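Local coordinates for protein Ent-copalyl diphosphate synthase (Streptomyces platensis, PDB 5BP8) that belongs to the terpene cyclase family of mainly helical proteins, with a region related to the C-terminal domain of squalene-hopene cyclases, at residues A6-E9 with A10-A13. Sequence-based numbering, arbitrary orientation.
Sequences APRE and AEAA. With SO4 (sulfate ion), chain C.
Arg8 and Glu11, one turn apart on helix 7-20, run side by side in the same direction. Their ends meet in a salt bridge, NH1 of Arg8 to OE1 of Glu11, modelled at only 2.4 Å and bent to 125° at the hydrogen, so its exact length is doubtful. The carboxylate reaches the edge of the guanidinium with its own plane turned 68° from it. With CG beside the backbone N (chi1 -56°), Arg8 brings that carbon 3.5 Å from OE1 of Glu11; the rest of the chain turns at chi2. A sulfate, probably from the crystallisation liquor, also sits at the guanidinium edge: NH2 of Arg8 bonds its O1 at 3.0 Å and NH1 of Arg8 its O4 at 3.1 Å. Arg511 grips the same ion, and Leu512 and Leu515 of helix 504-518 touch the arginine side chain. Glu9 instead pairs with Arg277. Backbone i to i+4 bonds run from Ala10 N to Ala6 O (3.3 Å) through to Ala13 N to Glu9 O (3.0 Å). Buried Ala12 packs on Leu276 and Leu512. The arrangement is an i to i+3 salt bridge on an N-terminal surface alpha-helix, here against the C-terminal helix of a mainly helical terpene cyclase fold.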
loop_
_atom_site.group_PDB
_atom_site.type_symbol
_atom_site.label_atom_id
_atom_site.label_comp_id
_atom_site.label_asym_id
_atom_site.label_seq_id
_atom_site.Cartn_x
_atom_site.Cartn_y
_atom_site.Cartn_z
ATOM N N ALA A 6 -18.737 -0.179 -26.301
ATOM C CA ALA A 6 -19.654 -0.467 -25.150
ATOM C C ALA A 6 -19.500 -1.825 -24.412
ATOM O O ALA A 6 -20.191 -2.045 -23.395
ATOM C CB ALA A 6 -21.108 -0.287 -25.599
ATOM N N PRO A 7 -18.601 -2.736 -24.876
ATOM C CA PRO A 7 -18.417 -3.868 -23.945
ATOM C C PRO A 7 -17.750 -3.375 -22.659
ATOM O O PRO A 7 -18.023 -3.889 -21.562
ATOM C CB PRO A 7 -17.478 -4.810 -24.706
ATOM C CG PRO A 7 -16.694 -3.913 -25.612
ATOM C CD PRO A 7 -17.594 -2.757 -25.965
ATOM N N ARG A 8 -16.896 -2.361 -22.811
ATOM C CA ARG A 8 -16.187 -1.808 -21.690
ATOM C C ARG A 8 -17.043 -0.808 -20.926
ATOM O O ARG A 8 -16.754 -0.553 -19.755
ATOM C CB ARG A 8 -14.843 -1.236 -22.133
ATOM C CG ARG A 8 -14.007 -2.284 -22.860
ATOM C CD ARG A 8 -12.532 -2.264 -22.521
ATOM N NE ARG A 8 -11.817 -3.286 -23.295
ATOM C CZ ARG A 8 -11.635 -4.559 -22.930
ATOM N NH1 ARG A 8 -12.092 -5.027 -21.771
ATOM N NH2 ARG A 8 -10.963 -5.380 -23.734
ATOM N N GLU A 9 -18.114 -0.278 -21.538
ATOM C CA GLU A 9 -19.113 0.473 -20.746
ATOM C C GLU A 9 -19.766 -0.437 -19.703
ATOM O O GLU A 9 -19.978 -0.047 -18.538
ATOM C CB GLU A 9 -20.199 1.111 -21.634
ATOM C CG GLU A 9 -19.751 2.376 -22.348
ATOM C CD GLU A 9 -20.720 2.834 -23.433
ATOM O OE1 GLU A 9 -20.296 3.636 -24.278
ATOM O OE2 GLU A 9 -21.894 2.392 -23.461
ATOM N N ALA A 10 -20.105 -1.646 -20.134
ATOM C CA ALA A 10 -20.684 -2.643 -19.236
ATOM C C ALA A 10 -19.697 -3.001 -18.134
ATOM O O ALA A 10 -20.064 -3.149 -16.979
ATOM C CB ALA A 10 -21.091 -3.892 -20.023
ATOM N N GLU A 11 -18.441 -3.183 -18.513
ATOM C CA GLU A 11 -17.386 -3.427 -17.541
ATOM C C GLU A 11 -17.259 -2.306 -16.521
ATOM O O GLU A 11 -17.082 -2.571 -15.352
ATOM C CB GLU A 11 -16.053 -3.534 -18.235
ATOM C CG GLU A 11 -15.697 -4.923 -18.672
ATOM C CD GLU A 11 -14.263 -4.984 -19.144
ATOM O OE1 GLU A 11 -14.072 -4.805 -20.363
ATOM O OE2 GLU A 11 -13.339 -5.149 -18.293
ATOM N N ALA A 12 -17.314 -1.056 -16.983
ATOM C CA ALA A 12 -17.271 0.089 -16.087
ATOM C C ALA A 12 -18.413 0.074 -15.083
ATOM O O ALA A 12 -18.218 0.314 -13.881
ATOM C CB ALA A 12 -17.253 1.395 -16.866
ATOM N N ALA A 13 -19.611 -0.225 -15.564
ATOM C CA ALA A 13 -20.765 -0.278 -14.692
ATOM C C ALA A 13 -20.658 -1.414 -13.667
ATOM O O ALA A 13 -21.043 -1.266 -12.517
ATOM C CB ALA A 13 -22.036 -0.420 -15.516
HETATM S S SO4 C . -10.900 -8.751 -21.388
HETATM O O1 SO4 C . -11.142 -8.223 -22.759
HETATM O O2 SO4 C . -9.506 -9.222 -21.323
HETATM O O3 SO4 C . -11.805 -9.886 -21.101
HETATM O O4 SO4 C . -11.152 -7.676 -20.399
#